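Local coordinates for protein probable arylamine n-acetyl transferase (Mycobacterium abscessus, PDB 4GUZ) that probably transfers an acetyl group from acetyl coenzyme A to arylamines, at residues V145-L159 / W171-W185. Sequence-based numbering, arbitrary orientation.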
loop_
_atom_site.group_PDB
_atom_site.type_symbol
_atom_site.label_atom_id
_atom_site.label_comp_id
_atom_site.label_asym_id
_atom_site.label_seq_id
_atom_site.Cartn_x
_atom_site.Cartn_y
_atom_site.Cartn_z
ATOM N N VAL A 145 -18.209 8.367 -0.929
ATOM C CA VAL A 145 -19.425 8.893 -1.558
ATOM C C VAL A 145 -19.767 7.937 -2.685
ATOM O O VAL A 145 -18.914 7.127 -3.066
ATOM C CB VAL A 145 -19.278 10.372 -2.046
ATOM C CG1 VAL A 145 -19.179 11.341 -0.873
ATOM C CG2 VAL A 145 -18.109 10.552 -3.009
ATOM N N ASP A 146 -20.980 8.030 -3.240
ATOM C CA ASP A 146 -21.376 7.130 -4.335
ATOM C C ASP A 146 -20.680 7.425 -5.667
ATOM O O ASP A 146 -20.618 6.541 -6.531
ATOM C CB ASP A 146 -22.885 7.156 -4.542
ATOM C CG ASP A 146 -23.692 6.478 -3.453
ATOM O OD1 ASP A 146 -23.131 6.228 -2.355
ATOM O OD2 ASP A 146 -24.870 6.157 -3.709
ATOM N N GLU A 147 -20.186 8.653 -5.865
ATOM C CA GLU A 147 -19.460 8.974 -7.080
ATOM C C GLU A 147 -18.706 10.282 -6.924
ATOM O O GLU A 147 -19.291 11.264 -6.480
ATOM C CB GLU A 147 -20.416 9.028 -8.293
ATOM C CG GLU A 147 -19.707 8.887 -9.622
ATOM C CD GLU A 147 -19.192 10.159 -10.254
ATOM O OE1 GLU A 147 -19.386 11.255 -9.670
ATOM O OE2 GLU A 147 -18.589 10.055 -11.345
ATOM N N ALA A 148 -17.408 10.300 -7.290
ATOM C CA ALA A 148 -16.601 11.528 -7.239
ATOM C C ALA A 148 -15.329 11.418 -8.020
ATOM O O ALA A 148 -14.746 10.332 -8.121
ATOM C CB ALA A 148 -16.242 11.891 -5.800
ATOM N N VAL A 149 -14.886 12.570 -8.542
ATOM C CA VAL A 149 -13.589 12.788 -9.178
ATOM C C VAL A 149 -12.774 13.536 -8.122
ATOM O O VAL A 149 -13.256 14.542 -7.576
ATOM C CB VAL A 149 -13.656 13.501 -10.551
ATOM C CG1 VAL A 149 -14.436 14.807 -10.462
ATOM C CG2 VAL A 149 -12.263 13.767 -11.092
ATOM N N VAL A 150 -11.611 12.995 -7.749
ATOM C CA VAL A 150 -10.822 13.545 -6.653
ATOM C C VAL A 150 -9.409 13.901 -7.110
ATOM O O VAL A 150 -8.674 13.026 -7.557
ATOM C CB VAL A 150 -10.777 12.531 -5.461
ATOM C CG1 VAL A 150 -9.849 12.999 -4.353
ATOM C CG2 VAL A 150 -12.168 12.242 -4.891
ATOM N N ALA A 151 -9.000 15.170 -6.893
ATOM C CA ALA A 151 -7.629 15.587 -7.156
ATOM C C ALA A 151 -6.767 15.216 -5.946
ATOM O O ALA A 151 -7.168 15.407 -4.792
ATOM C CB ALA A 151 -7.565 17.096 -7.421
ATOM N N ASP A 152 -5.614 14.633 -6.204
ATOM C CA ASP A 152 -4.699 14.241 -5.149
ATOM C C ASP A 152 -3.354 14.665 -5.629
ATOM O O ASP A 152 -2.654 13.914 -6.298
ATOM C CB ASP A 152 -4.817 12.731 -4.880
ATOM C CG ASP A 152 -3.963 12.217 -3.745
ATOM O OD1 ASP A 152 -4.071 12.757 -2.621
ATOM O OD2 ASP A 152 -3.215 11.249 -3.964
ATOM N N GLU A 153 -3.046 15.949 -5.402
ATOM C CA GLU A 153 -1.832 16.596 -5.897
ATOM C C GLU A 153 -1.858 16.540 -7.447
ATOM O O GLU A 153 -2.863 16.979 -8.017
ATOM C CB GLU A 153 -0.572 15.984 -5.248
ATOM C CG GLU A 153 -0.440 16.331 -3.765
ATOM C CD GLU A 153 -0.261 17.812 -3.456
ATOM O OE1 GLU A 153 0.049 18.604 -4.376
ATOM O OE2 GLU A 153 -0.496 18.185 -2.291
ATOM N N SER A 154 -0.853 15.953 -8.125
ATOM C CA SER A 154 -0.875 15.864 -9.595
ATOM C C SER A 154 -1.636 14.639 -10.108
ATOM O O SER A 154 -1.822 14.490 -11.323
ATOM C CB SER A 154 0.533 15.868 -10.177
ATOM O OG SER A 154 1.205 17.078 -9.860
ATOM N N TRP A 155 -2.072 13.772 -9.186
ATOM C CA TRP A 155 -2.808 12.550 -9.485
ATOM C C TRP A 155 -4.276 12.836 -9.430
ATOM O O TRP A 155 -4.693 13.776 -8.746
ATOM C CB TRP A 155 -2.444 11.432 -8.490
ATOM C CG TRP A 155 -0.962 11.226 -8.377
ATOM C CD1 TRP A 155 -0.123 11.788 -7.457
ATOM C CD2 TRP A 155 -0.128 10.539 -9.320
ATOM N NE1 TRP A 155 1.182 11.467 -7.753
ATOM C CE2 TRP A 155 1.207 10.685 -8.884
ATOM C CE3 TRP A 155 -0.389 9.724 -10.439
ATOM C CZ2 TRP A 155 2.280 10.057 -9.532
ATOM C CZ3 TRP A 155 0.683 9.132 -11.105
ATOM C CH2 TRP A 155 1.997 9.303 -10.655
ATOM N N THR A 156 -5.067 12.034 -10.150
ATOM C CA THR A 156 -6.528 12.170 -10.170
ATOM C C THR A 156 -7.142 10.790 -10.038
ATOM O O THR A 156 -6.712 9.847 -10.713
ATOM C CB THR A 156 -7.019 12.909 -11.430
ATOM O OG1 THR A 156 -6.166 14.017 -11.690
ATOM C CG2 THR A 156 -8.451 13.413 -11.291
ATOM N N TYR A 157 -8.154 10.686 -9.175
ATOM C CA TYR A 157 -8.865 9.436 -8.926
ATOM C C TYR A 157 -10.349 9.604 -9.171
ATOM O O TYR A 157 -10.889 10.718 -9.092
ATOM C CB TYR A 157 -8.622 8.960 -7.473
ATOM C CG TYR A 157 -7.157 8.688 -7.198
ATOM C CD1 TYR A 157 -6.519 7.577 -7.748
ATOM C CD2 TYR A 157 -6.405 9.543 -6.400
ATOM C CE1 TYR A 157 -5.156 7.364 -7.562
ATOM C CE2 TYR A 157 -5.040 9.338 -6.205
ATOM C CZ TYR A 157 -4.418 8.251 -6.799
ATOM O OH TYR A 157 -3.073 8.021 -6.604
ATOM N N ARG A 158 -11.013 8.491 -9.454
ATOM C CA ARG A 158 -12.459 8.458 -9.587
ATOM C C ARG A 158 -12.982 7.363 -8.690
ATOM O O ARG A 158 -12.462 6.251 -8.703
ATOM C CB ARG A 158 -12.932 8.235 -11.017
ATOM C CG ARG A 158 -14.448 8.473 -11.139
ATOM C CD ARG A 158 -15.077 7.706 -12.259
ATOM N NE ARG A 158 -16.464 8.128 -12.460
ATOM C CZ ARG A 158 -17.211 7.749 -13.489
ATOM N NH1 ARG A 158 -16.714 6.936 -14.416
ATOM N NH2 ARG A 158 -18.463 8.178 -13.602
ATOM N N LEU A 159 -13.975 7.691 -7.883
ATOM C CA LEU A 159 -14.621 6.744 -6.986
ATOM C C LEU A 159 -16.039 6.561 -7.488
ATOM O O LEU A 159 -16.697 7.544 -7.776
ATOM C CB LEU A 159 -14.583 7.309 -5.556
ATOM C CG LEU A 159 -15.063 6.421 -4.412
ATOM C CD1 LEU A 159 -14.165 5.214 -4.213
ATOM C CD2 LEU A 159 -15.118 7.217 -3.115
ATOM N N TRP A 171 -17.522 -0.338 -4.407
ATOM C CA TRP A 171 -16.951 0.820 -5.092
ATOM C C TRP A 171 -15.802 0.422 -5.986
ATOM O O TRP A 171 -15.035 -0.475 -5.632
ATOM C CB TRP A 171 -16.406 1.852 -4.071
ATOM C CG TRP A 171 -17.444 2.630 -3.321
ATOM C CD1 TRP A 171 -17.802 3.934 -3.529
ATOM C CD2 TRP A 171 -18.278 2.148 -2.258
ATOM N NE1 TRP A 171 -18.830 4.284 -2.679
ATOM C CE2 TRP A 171 -19.150 3.205 -1.896
ATOM C CE3 TRP A 171 -18.374 0.923 -1.571
ATOM C CZ2 TRP A 171 -20.106 3.071 -0.886
ATOM C CZ3 TRP A 171 -19.368 0.765 -0.622
ATOM C CH2 TRP A 171 -20.199 1.842 -0.260
ATOM N N THR A 172 -15.584 1.203 -7.056
ATOM C CA THR A 172 -14.403 1.066 -7.885
ATOM C C THR A 172 -13.593 2.313 -7.683
ATOM O O THR A 172 -14.125 3.413 -7.850
ATOM C CB THR A 172 -14.735 0.845 -9.388
ATOM O OG1 THR A 172 -15.582 -0.282 -9.538
ATOM C CG2 THR A 172 -13.471 0.699 -10.283
ATOM N N LEU A 173 -12.307 2.155 -7.355
ATOM C CA LEU A 173 -11.389 3.281 -7.332
ATOM C C LEU A 173 -10.608 3.207 -8.629
ATOM O O LEU A 173 -10.017 2.158 -8.907
ATOM C CB LEU A 173 -10.456 3.296 -6.115
ATOM C CG LEU A 173 -9.512 4.492 -6.057
ATOM C CD1 LEU A 173 -10.249 5.745 -5.542
ATOM C CD2 LEU A 173 -8.301 4.201 -5.169
ATOM N N SER A 174 -10.644 4.281 -9.444
ATOM C CA SER A 174 -9.938 4.321 -10.739
ATOM C C SER A 174 -8.874 5.404 -10.740
ATOM O O SER A 174 -8.985 6.392 -10.002
ATOM C CB SER A 174 -10.905 4.584 -11.899
ATOM O OG SER A 174 -11.928 3.603 -12.008
ATOM N N GLU A 175 -7.864 5.250 -11.598
ATOM C CA GLU A 175 -6.832 6.296 -11.719
ATOM C C GLU A 175 -7.014 6.920 -13.076
ATOM O O GLU A 175 -7.491 6.244 -13.991
ATOM C CB GLU A 175 -5.403 5.753 -11.509
ATOM C CG GLU A 175 -5.001 4.646 -12.484
ATOM C CD GLU A 175 -3.590 4.107 -12.331
ATOM O OE1 GLU A 175 -3.284 3.540 -11.257
ATOM O OE2 GLU A 175 -2.808 4.199 -13.305
ATOM N N ALA A 176 -6.684 8.218 -13.218
ATOM C CA ALA A 176 -6.789 8.866 -14.521
ATOM C C ALA A 176 -5.918 8.117 -15.548
ATOM O O ALA A 176 -4.796 7.705 -15.242
ATOM C CB ALA A 176 -6.396 10.327 -14.426
ATOM N N ALA A 177 -6.502 7.854 -16.723
ATOM C CA ALA A 177 -5.893 7.110 -17.836
ATOM C C ALA A 177 -4.583 7.757 -18.298
ATOM O O ALA A 177 -4.452 8.983 -18.269
ATOM C CB ALA A 177 -6.876 7.050 -19.002
ATOM N N GLY A 178 -3.641 6.920 -18.730
ATOM C CA GLY A 178 -2.343 7.349 -19.234
ATOM C C GLY A 178 -1.565 8.170 -18.236
ATOM O O GLY A 178 -0.956 9.173 -18.614
ATOM N N ASP A 179 -1.585 7.745 -16.948
ATOM C CA ASP A 179 -0.899 8.415 -15.843
ATOM C C ASP A 179 -1.340 9.896 -15.732
ATOM O O ASP A 179 -0.538 10.746 -15.370
ATOM C CB ASP A 179 0.638 8.308 -15.988
ATOM C CG ASP A 179 1.134 6.881 -16.090
ATOM O OD1 ASP A 179 0.708 6.046 -15.268
ATOM O OD2 ASP A 179 1.985 6.613 -16.958
ATOM N N GLY A 180 -2.599 10.158 -16.059
ATOM C CA GLY A 180 -3.212 11.483 -16.021
ATOM C C GLY A 180 -3.085 12.310 -17.289
ATOM O O GLY A 180 -3.473 13.481 -17.285
ATOM N N SER A 181 -2.519 11.743 -18.368
ATOM C CA SER A 181 -2.329 12.498 -19.604
ATOM C C SER A 181 -3.529 12.372 -20.545
ATOM O O SER A 181 -3.619 13.090 -21.539
ATOM C CB SER A 181 -1.059 12.040 -20.316
ATOM O OG SER A 181 -1.192 10.742 -20.871
ATOM N N GLU A 182 -4.433 11.461 -20.254
ATOM C CA GLU A 182 -5.545 11.236 -21.163
ATOM C C GLU A 182 -6.872 11.342 -20.471
ATOM O O GLU A 182 -6.954 11.095 -19.267
ATOM C CB GLU A 182 -5.422 9.825 -21.815
ATOM C CG GLU A 182 -4.129 9.581 -22.568
ATOM C CD GLU A 182 -3.964 8.162 -23.085
ATOM O OE1 GLU A 182 -4.240 7.203 -22.327
ATOM O OE2 GLU A 182 -3.519 8.012 -24.243
ATOM N N PRO A 183 -7.962 11.658 -21.206
ATOM C CA PRO A 183 -9.283 11.571 -20.576
ATOM C C PRO A 183 -9.589 10.099 -20.338
ATOM O O PRO A 183 -8.982 9.224 -20.965
ATOM C CB PRO A 183 -10.235 12.205 -21.601
ATOM C CG PRO A 183 -9.378 12.638 -22.761
ATOM C CD PRO A 183 -8.071 11.936 -22.655
ATOM N N GLY A 184 -10.532 9.831 -19.467
ATOM C CA GLY A 184 -10.908 8.457 -19.180
ATOM C C GLY A 184 -10.264 7.937 -17.915
ATOM O O GLY A 184 -9.446 8.614 -17.275
ATOM N N TRP A 185 -10.653 6.736 -17.540
ATOM C CA TRP A 185 -10.218 6.148 -16.284
ATOM C C TRP A 185 -9.730 4.750 -16.450
ATOM O O TRP A 185 -10.220 4.040 -17.324
ATOM C CB TRP A 185 -11.422 6.136 -15.315
ATOM C CG TRP A 185 -11.963 7.512 -15.072
ATOM C CD1 TRP A 185 -13.018 8.107 -15.711
ATOM C CD2 TRP A 185 -11.351 8.522 -14.276
ATOM N NE1 TRP A 185 -13.147 9.409 -15.291
ATOM C CE2 TRP A 185 -12.132 9.695 -14.411
ATOM C CE3 TRP A 185 -10.228 8.547 -13.430
ATOM C CZ2 TRP A 185 -11.823 10.879 -13.734
ATOM C CZ3 TRP A 185 -9.926 9.721 -12.755
ATOM C CH2 TRP A 185 -10.716 10.868 -12.906
#
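R158 and S174 face each other as an antiparallel hydrogen-bonded pair. The R158 N to S174 O bond is 3.0 Å long, and the return bond from S174 N to R158 O, 2.8 Å, lies in the carbonyl plane. Further along, A176 N donates to T156 O over 3.0 Å. Y157 and E175, a non-hydrogen-bonded pair, lie between these bonds, and L159 with L173 forms the next such pair beyond R158 and S174; the CA of Y157 leans on S174 O at 3.2 Å.

On the R158 side of the sheet, W185 folds back across the strands. The CB of R158 stands over the centre of its six-membered ring, 3.5 Å from the centroid and 8° off the normal, a CH-pi contact. With CG anti to the backbone N (chi1 -169°), the extended arginine chain runs on past the pyrrole end of the indole, while CG2 of V149 and CG2 of T156 close on CH2. The guanidinium then grips E147 side-on, NE and NH2 both reaching OE2 on its anti side; the salt-bridge distance from R158 NH2 to E147 OE2 is 2.9 Å.

The other face is mostly apolar: CD1 of L173 meets CB of Y157 and CD1 of L159, and CG of L159 lies 3.8 Å from W171 CD1. The W171 indole also bonds, its NE1 reaching V145 O from above the carbonyl plane at a bent 141°, while its ring meets F191 nearly parallel. E175 carries its carboxylate to R188.

Strands 155-162 and 170-176 form a beta hairpin, extended by 147-152 on one side and 185-196 on the other: an antiparallel meander at one end of the large antiparallel sheet of this N-acetyltransferase. L173 touches a presumed Cys-His-Asp catalytic triad, the hallmark of the family.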